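Local structure of gamma-hexachlorocyclohexane dehydrochlorinase (Sphingomonas paucimobilis, 3A76) at residues R47-L52 against G75-A80; T63-G68 against N150-Y155; G112-L117 against A131-E136. The protein catalyses two successive 1,2-anti dehydrochlorinations that turn the pollutant lindane, by way of gamma-pentachlorocyclohexene, into 1,3,4,6-tetrachloro-1,4-cyclohexadiene. All blocks are in the same frame, centred on the assembly; numbering follows the deposited sequence.

The three contacts sample one SnoaL-like fold from its helical side to its curved sheet. Interaction 1 comes first along the chain and joins helices 49-53 and 72-87. Interaction 2 pairs strand 60-64 with the distant strand 143-158, and its segments alternate with those of interaction 1; L79 of helix 72-87 packs on I64 and I67, so the two touch although their centres lie about 17 Å apart. Interaction 3, the hairpin of strands 107-120 and 125-140, is nested inside the loop that interaction 2 closes. Their centres are about 9 Å apart, and neighbouring strands 125-140 and 143-158 carry both through one sheet, which with the helices encloses the region of the inferred active site.

Interaction 1. Residues R47-L52 against G75-A80; sequences RQEGRL and GALDLA
With CG of L52 anti to the backbone N (chi1 -174°), the isobutyl group reaches out from helix 49-53 toward helix 72-87, while L77 holds its CG anti to the carbonyl carbon (chi1 -81°) and a nearly eclipsed chi2 (-10°) leaves CD1 as the methyl facing L52. One methyl, CD2 of L52, does most of the touching. It lies 3.5 Å from CB of A80 and 4.1 Å from CB of A76, two methyls one helical turn apart, so that the leucine branch is received against two small side chains. Between them the same CD2 passes 3.6 Å from the carbonyl O of A76, which is already engaged by the amide of A80 within its helix. CD1 of L77 closes the group from the side, 3.8 Å from CD2 of L52, and its other neighbour is backbone: CD1 of L77 sits 3.4 Å from the carbonyl O of E49.

No hydrogen bond spans the two segments, and the character of the contact changes toward solvent. There CB of E49 is 4.1 Å from CD1 of L77, and the carboxylate continues past the leucine to N81 of helix 72-87, whose amide it engages through OE2. The short helix itself starts after Q48, at the N-cap position, where the carbonyl O receives the amide of L52. On the inner side L52 also packs on A43 of helix 22-45. This is apolar helix-to-helix packing, a leucine set against a two-alanine surface, within the helical layer of the SnoaL-like alpha+beta barrel.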
loop_
_atom_site.group_PDB
_atom_site.type_symbol
_atom_site.label_atom_id
_atom_site.label_comp_id
_atom_site.label_asym_id
_atom_site.label_seq_id
_atom_site.Cartn_x
_atom_site.Cartn_y
_atom_site.Cartn_z
ATOM N N ARG B 47 -14.671 -9.836 -6.679
ATOM C CA ARG B 47 -16.114 -10.168 -6.746
ATOM C C ARG B 47 -16.437 -11.443 -6.019
ATOM O O ARG B 47 -17.041 -12.361 -6.567
ATOM C CB ARG B 47 -16.650 -10.122 -8.184
ATOM C CG ARG B 47 -16.380 -8.770 -8.794
ATOM C CD ARG B 47 -17.136 -8.496 -10.065
ATOM N NE ARG B 47 -16.769 -7.174 -10.564
ATOM C CZ ARG B 47 -17.470 -6.494 -11.463
ATOM N NH1 ARG B 47 -17.074 -5.291 -11.856
ATOM N NH2 ARG B 47 -18.580 -7.020 -11.963
ATOM N N GLN B 48 -16.012 -11.469 -4.757
ATOM C CA GLN B 48 -16.104 -12.631 -3.903
ATOM C C GLN B 48 -17.146 -12.368 -2.830
ATOM O O GLN B 48 -16.894 -11.661 -1.846
ATOM C CB GLN B 48 -14.729 -12.979 -3.318
ATOM C CG GLN B 48 -13.750 -13.399 -4.402
ATOM C CD GLN B 48 -12.331 -13.658 -3.930
ATOM O OE1 GLN B 48 -11.515 -14.153 -4.700
ATOM N NE2 GLN B 48 -12.028 -13.332 -2.679
ATOM N N GLU B 49 -18.324 -12.948 -3.049
ATOM C CA GLU B 49 -19.502 -12.702 -2.234
ATOM C C GLU B 49 -19.344 -13.221 -0.834
ATOM O O GLU B 49 -19.740 -12.552 0.119
ATOM C CB GLU B 49 -20.737 -13.322 -2.879
ATOM C CG GLU B 49 -21.287 -12.532 -4.034
ATOM C CD GLU B 49 -22.747 -12.864 -4.302
ATOM O OE1 GLU B 49 -23.148 -14.033 -4.063
ATOM O OE2 GLU B 49 -23.489 -11.951 -4.748
ATOM N N GLY B 50 -18.746 -14.402 -0.719
ATOM C CA GLY B 50 -18.501 -15.039 0.569
ATOM C C GLY B 50 -17.479 -14.338 1.439
ATOM O O GLY B 50 -17.583 -14.355 2.668
ATOM N N ARG B 51 -16.456 -13.746 0.824
ATOM C CA ARG B 51 -15.477 -12.970 1.605
ATOM C C ARG B 51 -16.081 -11.611 1.985
ATOM O O ARG B 51 -15.901 -11.143 3.106
ATOM C CB ARG B 51 -14.114 -12.873 0.884
ATOM C CG ARG B 51 -13.287 -11.635 1.221
ATOM C CD ARG B 51 -11.765 -11.829 1.202
ATOM N NE ARG B 51 -11.242 -12.797 0.235
ATOM C CZ ARG B 51 -10.080 -13.430 0.381
ATOM N NH1 ARG B 51 -9.682 -14.319 -0.530
ATOM N NH2 ARG B 51 -9.311 -13.181 1.438
ATOM N N LEU B 52 -16.847 -11.018 1.074
ATOM C CA LEU B 52 -17.473 -9.729 1.341
ATOM C C LEU B 52 -18.387 -9.782 2.554
ATOM O O LEU B 52 -18.302 -8.916 3.429
ATOM C CB LEU B 52 -18.248 -9.206 0.131
ATOM C CG LEU B 52 -18.801 -7.783 0.302
ATOM C CD1 LEU B 52 -17.681 -6.712 0.325
ATOM C CD2 LEU B 52 -19.823 -7.470 -0.761
ATOM N N GLY B 75 -26.680 -6.280 3.449
ATOM C CA GLY B 75 -26.544 -4.908 2.958
ATOM C C GLY B 75 -25.319 -4.744 2.074
ATOM O O GLY B 75 -25.391 -4.114 1.012
ATOM N N ALA B 76 -24.208 -5.330 2.521
ATOM C CA ALA B 76 -22.948 -5.394 1.757
ATOM C C ALA B 76 -23.138 -6.071 0.385
ATOM O O ALA B 76 -22.784 -5.491 -0.650
ATOM C CB ALA B 76 -21.863 -6.113 2.585
ATOM N N LEU B 77 -23.742 -7.267 0.379
ATOM C CA LEU B 77 -24.059 -7.982 -0.867
ATOM C C LEU B 77 -25.026 -7.208 -1.756
ATOM O O LEU B 77 -24.929 -7.242 -2.976
ATOM C CB LEU B 77 -24.625 -9.376 -0.590
ATOM C CG LEU B 77 -23.760 -10.598 -0.265
ATOM C CD1 LEU B 77 -22.273 -10.347 -0.486
ATOM C CD2 LEU B 77 -24.011 -11.036 1.145
ATOM N N ASP B 78 -25.954 -6.512 -1.120
ATOM C CA ASP B 78 -26.912 -5.657 -1.803
ATOM C C ASP B 78 -26.190 -4.520 -2.572
ATOM O O ASP B 78 -26.404 -4.333 -3.770
ATOM C CB ASP B 78 -27.916 -5.165 -0.739
ATOM C CG ASP B 78 -28.936 -4.164 -1.260
ATOM O OD1 ASP B 78 -29.658 -3.640 -0.386
ATOM O OD2 ASP B 78 -29.032 -3.893 -2.481
ATOM N N LEU B 79 -25.315 -3.792 -1.880
ATOM C CA LEU B 79 -24.471 -2.757 -2.501
ATOM C C LEU B 79 -23.553 -3.307 -3.625
ATOM O O LEU B 79 -23.556 -2.797 -4.741
ATOM C CB LEU B 79 -23.659 -2.031 -1.408
ATOM C CG LEU B 79 -22.579 -0.981 -1.715
ATOM C CD1 LEU B 79 -23.112 0.112 -2.586
ATOM C CD2 LEU B 79 -22.050 -0.382 -0.416
ATOM N N ALA B 80 -22.787 -4.351 -3.319
ATOM C CA ALA B 80 -21.934 -5.006 -4.303
ATOM C C ALA B 80 -22.695 -5.385 -5.569
ATOM O O ALA B 80 -22.421 -4.847 -6.634
ATOM C CB ALA B 80 -21.268 -6.215 -3.695
#

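Interaction 2. Residues T63-G68 against N150-Y155. With SPD (spermidine), chain F.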
loop_
_atom_site.group_PDB
_atom_site.type_symbol
_atom_site.label_atom_id
_atom_site.label_comp_id
_atom_site.label_asym_id
_atom_site.label_seq_id
_atom_site.Cartn_x
_atom_site.Cartn_y
_atom_site.Cartn_z
ATOM N N THR B 63 -21.231 2.823 4.805
ATOM C CA THR B 63 -21.649 4.009 4.089
ATOM C C THR B 63 -20.593 4.390 3.057
ATOM O O THR B 63 -19.388 4.332 3.323
ATOM C CB THR B 63 -21.878 5.196 5.053
ATOM O OG1 THR B 63 -22.873 4.849 6.031
ATOM C CG2 THR B 63 -22.321 6.428 4.299
ATOM N N ILE B 64 -21.066 4.758 1.873
ATOM C CA ILE B 64 -20.241 5.403 0.880
ATOM C C ILE B 64 -20.943 6.713 0.544
ATOM O O ILE B 64 -22.077 6.719 0.033
ATOM C CB ILE B 64 -20.026 4.506 -0.372
ATOM C CG1 ILE B 64 -19.223 3.238 -0.007
ATOM C CG2 ILE B 64 -19.331 5.297 -1.479
ATOM C CD1 ILE B 64 -19.163 2.139 -1.120
ATOM N N GLU B 65 -20.287 7.826 0.862
ATOM C CA GLU B 65 -20.843 9.137 0.564
ATOM C C GLU B 65 -21.176 9.253 -0.917
ATOM O O GLU B 65 -20.358 8.909 -1.766
ATOM C CB GLU B 65 -19.885 10.245 0.989
ATOM C CG GLU B 65 -19.931 10.563 2.458
ATOM C CD GLU B 65 -18.777 11.449 2.908
ATOM O OE1 GLU B 65 -18.023 11.000 3.793
ATOM O OE2 GLU B 65 -18.612 12.575 2.379
ATOM N N GLY B 66 -22.386 9.719 -1.219
ATOM C CA GLY B 66 -22.845 9.844 -2.596
ATOM C C GLY B 66 -23.446 8.563 -3.139
ATOM O O GLY B 66 -23.941 8.546 -4.272
ATOM N N ILE B 67 -23.405 7.495 -2.341
ATOM C CA ILE B 67 -23.912 6.173 -2.739
ATOM C C ILE B 67 -24.972 5.635 -1.771
ATOM O O ILE B 67 -25.984 5.066 -2.191
ATOM C CB ILE B 67 -22.757 5.125 -2.874
ATOM C CG1 ILE B 67 -21.849 5.457 -4.065
ATOM C CG2 ILE B 67 -23.295 3.678 -2.944
ATOM C CD1 ILE B 67 -22.565 5.691 -5.358
ATOM N N GLY B 68 -24.730 5.797 -0.477
ATOM C CA GLY B 68 -25.707 5.391 0.508
ATOM C C GLY B 68 -25.131 4.578 1.629
ATOM O O GLY B 68 -23.934 4.327 1.663
ATOM N N ASN B 150 -17.067 4.337 7.006
ATOM C CA ASN B 150 -17.406 5.441 6.111
ATOM C C ASN B 150 -16.314 5.599 5.041
ATOM O O ASN B 150 -15.115 5.600 5.341
ATOM C CB ASN B 150 -17.652 6.751 6.886
ATOM C CG ASN B 150 -18.057 7.905 5.985
ATOM O OD1 ASN B 150 -17.204 8.627 5.459
ATOM N ND2 ASN B 150 -19.368 8.101 5.816
ATOM N N ALA B 151 -16.749 5.706 3.795
ATOM C CA ALA B 151 -15.860 5.904 2.682
ATOM C C ALA B 151 -16.174 7.266 2.126
ATOM O O ALA B 151 -17.298 7.542 1.730
ATOM C CB ALA B 151 -16.079 4.838 1.634
ATOM N N CYS B 152 -15.155 8.114 2.098
ATOM C CA CYS B 152 -15.294 9.475 1.641
ATOM C C CYS B 152 -14.318 9.656 0.492
ATOM O O CYS B 152 -13.119 9.434 0.664
ATOM C CB CYS B 152 -14.953 10.431 2.794
ATOM S SG CYS B 152 -14.870 12.171 2.332
ATOM N N THR B 153 -14.820 10.048 -0.675
ATOM C CA THR B 153 -13.946 10.189 -1.835
ATOM C C THR B 153 -13.494 11.631 -2.060
ATOM O O THR B 153 -14.312 12.545 -2.252
ATOM C CB THR B 153 -14.475 9.509 -3.141
ATOM O OG1 THR B 153 -15.255 10.424 -3.908
ATOM C CG2 THR B 153 -15.290 8.282 -2.832
ATOM N N ASN B 154 -12.178 11.809 -2.024
ATOM C CA ASN B 154 -11.563 13.114 -2.228
ATOM C C ASN B 154 -11.249 13.441 -3.698
ATOM O O ASN B 154 -11.521 14.548 -4.159
ATOM C CB ASN B 154 -10.363 13.241 -1.285
ATOM C CG ASN B 154 -10.797 13.178 0.185
ATOM O OD1 ASN B 154 -11.772 13.828 0.566
ATOM N ND2 ASN B 154 -10.104 12.392 0.996
ATOM N N TYR B 155 -10.711 12.466 -4.433
ATOM C CA TYR B 155 -10.534 12.595 -5.880
ATOM C C TYR B 155 -11.417 11.623 -6.621
ATOM O O TYR B 155 -11.580 10.483 -6.201
ATOM C CB TYR B 155 -9.074 12.356 -6.300
ATOM C CG TYR B 155 -8.077 13.386 -5.810
ATOM C CD1 TYR B 155 -8.456 14.717 -5.570
ATOM C CD2 TYR B 155 -6.752 13.035 -5.606
ATOM C CE1 TYR B 155 -7.520 15.667 -5.129
ATOM C CE2 TYR B 155 -5.819 13.963 -5.175
ATOM C CZ TYR B 155 -6.202 15.271 -4.936
ATOM O OH TYR B 155 -5.257 16.163 -4.507
HETATM N N1 SPD F . -14.729 3.472 -2.428
HETATM C C2 SPD F . -15.643 2.741 -3.299
HETATM C C3 SPD F . -16.065 3.564 -4.521
HETATM C C4 SPD F . -16.649 4.925 -4.143
HETATM C C5 SPD F . -17.452 5.535 -5.291
HETATM N N6 SPD F . -17.840 6.919 -5.026
HETATM C C7 SPD F . -18.745 7.642 -5.917
HETATM C C8 SPD F . -19.096 9.034 -5.381
HETATM C C9 SPD F . -19.737 9.911 -6.455
HETATM N N10 SPD F . -20.538 10.951 -5.834
HETATM O O HOH W 1 -17.482 12.255 -0.837
#
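T63 and I64 run parallel to N150 and A151, and this short paired stretch is the close-fitting part of the contact. The amide of A151 donates to the carbonyl O of T63 over 3.0 Å, from 27° off the carbonyl plane; one step on, the amide of E65 reaches the carbonyl O of A151 at 3.1 Å, nearly in line with the C=O bond. On the buried face, CG1 of I64 rests 3.9 Å from CB of A151. With chi1 at -65° setting CG1 beside the backbone N, CG2 of I64 falls anti to that N and points to spermidine, 3.8 Å from its C4. Further along, CG2 of T153 lies 3.6 Å from N6 of the same ligand, a contact of methyl with amine.

The other face is looser. CG2 of T63 meets the side-chain amide of N150 at an oblique angle, while OG1 of T63 turns to T69 on the adjoining strand. E65 extends its exposed chain over C152, bringing OE1 to 3.3 Å from CB of C152, and a water bridges OE2 of E65 and the amide of T153 through two weak bonds. Beyond E65 the chain turns: the carbonyl O of I64 accepts from both I67 and G68, and the latter two face I64 together in a classic beta bulge. The positive phi of G66 takes the chain through this turn beside the ligand. Parallel pairing is thus followed by a bulged turn at the rim of the ligand pocket, where I64, E65 and T153 join H93 around spermidine.

Interaction 3. Residues G112-L117 against A131-E136; sequences GDVLLL and AVFTDE
G112-V114 and A131-F133 pair antiparallel, with 145° between the N-to-C directions of the two strand segments and two hydrogen-bonded pairs flanking the non-hydrogen-bonded pair D113 and V132. Each flanking pair has both its bonds: N of F133 reaches O of G112 at 2.9 Å and N of V114 reaches O of A131 at 2.9 Å, each answered by a return bond of 3.1 Å, from N of G112 to O of F133 and from N of A131 to O of V114.

On the inner face V114 packs obliquely against the F133 ring. Its CG1 sits between the backbone N and the carbonyl carbon (chi1 66°), from where it comes 3.4 Å from CZ of F133 and 3.6 Å from CB of A131. The carbonyl O of G112 also lies at the flank of the ring. On the other face D113 and V132 run side by side, with OD1 of D113 3.5 Å from CG2 of V132. A water donates to this OD1 and to the carbonyl O of A131, and K46 of a neighbouring subunit forms a salt bridge with the same carboxylate oxygen.

Around the hairpin, strand 88-102 flanks 107-120, bringing H93, the inferred proton acceptor, against V114. Strand 143-158 borders 125-140 and sets A151 against F133, whose ring also receives a cation-pi contact from R149 and packing from L41 of helix 22-45.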
loop_
_atom_site.group_PDB
_atom_site.type_symbol
_atom_site.label_atom_id
_atom_site.label_comp_id
_atom_site.label_asym_id
_atom_site.label_seq_id
_atom_site.Cartn_x
_atom_site.Cartn_y
_atom_site.Cartn_z
ATOM N N GLY B 112 -7.805 4.854 7.045
ATOM C CA GLY B 112 -7.042 4.249 5.967
ATOM C C GLY B 112 -7.236 5.049 4.706
ATOM O O GLY B 112 -8.204 5.800 4.568
ATOM N N ASP B 113 -6.304 4.895 3.782
ATOM C CA ASP B 113 -6.401 5.581 2.506
ATOM C C ASP B 113 -6.505 4.552 1.382
ATOM O O ASP B 113 -5.945 3.480 1.474
ATOM C CB ASP B 113 -5.194 6.493 2.320
ATOM C CG ASP B 113 -5.174 7.626 3.326
ATOM O OD1 ASP B 113 -6.096 8.494 3.273
ATOM O OD2 ASP B 113 -4.238 7.637 4.161
ATOM N N VAL B 114 -7.246 4.863 0.327
ATOM C CA VAL B 114 -7.334 3.907 -0.771
ATOM C C VAL B 114 -7.125 4.612 -2.080
ATOM O O VAL B 114 -7.601 5.722 -2.276
ATOM C CB VAL B 114 -8.683 3.091 -0.785
ATOM C CG1 VAL B 114 -9.898 3.992 -1.077
ATOM C CG2 VAL B 114 -8.610 1.902 -1.778
ATOM N N LEU B 115 -6.404 3.948 -2.969
ATOM C CA LEU B 115 -6.326 4.349 -4.361
ATOM C C LEU B 115 -7.057 3.303 -5.187
ATOM O O LEU B 115 -6.703 2.101 -5.158
ATOM C CB LEU B 115 -4.859 4.478 -4.772
ATOM C CG LEU B 115 -4.374 5.219 -6.025
ATOM C CD1 LEU B 115 -3.825 4.244 -7.042
ATOM C CD2 LEU B 115 -5.370 6.229 -6.613
ATOM N N LEU B 116 -8.087 3.764 -5.899
ATOM C CA LEU B 116 -8.891 2.922 -6.772
ATOM C C LEU B 116 -8.692 3.282 -8.235
ATOM O O LEU B 116 -8.894 4.436 -8.633
ATOM C CB LEU B 116 -10.391 3.031 -6.432
ATOM C CG LEU B 116 -11.436 2.298 -7.310
ATOM C CD1 LEU B 116 -12.701 2.011 -6.551
ATOM C CD2 LEU B 116 -11.809 3.086 -8.580
ATOM N N LEU B 117 -8.331 2.278 -9.028
ATOM C CA LEU B 117 -8.321 2.372 -10.495
ATOM C C LEU B 117 -9.362 1.417 -11.064
ATOM O O LEU B 117 -9.429 0.263 -10.655
ATOM C CB LEU B 117 -6.949 1.984 -11.036
ATOM C CG LEU B 117 -5.738 2.691 -10.458
ATOM C CD1 LEU B 117 -4.448 2.064 -10.997
ATOM C CD2 LEU B 117 -5.823 4.167 -10.780
ATOM N N ALA B 131 -9.799 7.869 -1.867
ATOM C CA ALA B 131 -10.799 7.902 -0.815
ATOM C C ALA B 131 -10.216 7.635 0.558
ATOM O O ALA B 131 -9.179 7.003 0.689
ATOM C CB ALA B 131 -11.968 6.932 -1.120
ATOM N N VAL B 132 -10.891 8.152 1.577
ATOM C CA VAL B 132 -10.534 7.914 2.960
ATOM C C VAL B 132 -11.567 6.981 3.598
ATOM O O VAL B 132 -12.793 7.151 3.404
ATOM C CB VAL B 132 -10.407 9.266 3.737
ATOM C CG1 VAL B 132 -10.311 9.052 5.266
ATOM C CG2 VAL B 132 -9.199 10.030 3.237
ATOM N N PHE B 133 -11.070 5.989 4.335
ATOM C CA PHE B 133 -11.916 5.129 5.153
ATOM C C PHE B 133 -11.871 5.559 6.625
ATOM O O PHE B 133 -10.791 5.752 7.187
ATOM C CB PHE B 133 -11.475 3.664 5.025
ATOM C CG PHE B 133 -11.582 3.108 3.621
ATOM C CD1 PHE B 133 -10.541 2.369 3.074
ATOM C CD2 PHE B 133 -12.724 3.315 2.855
ATOM C CE1 PHE B 133 -10.645 1.833 1.784
ATOM C CE2 PHE B 133 -12.832 2.796 1.553
ATOM C CZ PHE B 133 -11.794 2.054 1.022
ATOM N N THR B 134 -13.050 5.728 7.232
ATOM C CA THR B 134 -13.170 5.965 8.667
ATOM C C THR B 134 -13.935 4.753 9.166
ATOM O O THR B 134 -15.085 4.525 8.780
ATOM C CB THR B 134 -13.933 7.274 8.992
ATOM O OG1 THR B 134 -13.449 8.332 8.153
ATOM C CG2 THR B 134 -13.756 7.684 10.473
ATOM N N ASP B 135 -13.270 3.952 9.986
ATOM C CA ASP B 135 -13.772 2.644 10.339
ATOM C C ASP B 135 -13.878 2.461 11.846
ATOM O O ASP B 135 -13.149 3.096 12.625
ATOM C CB ASP B 135 -12.843 1.548 9.784
ATOM C CG ASP B 135 -12.780 1.523 8.263
ATOM O OD1 ASP B 135 -11.731 1.094 7.728
ATOM O OD2 ASP B 135 -13.768 1.903 7.606
ATOM N N GLU B 136 -14.788 1.569 12.231
ATOM C CA GLU B 136 -14.864 1.052 13.584
ATOM C C GLU B 136 -14.887 -0.445 13.478
ATOM O O GLU B 136 -15.592 -0.994 12.627
ATOM C CB GLU B 136 -16.139 1.510 14.270
ATOM C CG GLU B 136 -16.225 2.994 14.579
ATOM C CD GLU B 136 -17.571 3.343 15.191
ATOM O OE1 GLU B 136 -18.023 4.490 15.026
ATOM O OE2 GLU B 136 -18.193 2.446 15.809
HETATM O O HOH W 2 -6.926 8.552 0.269
#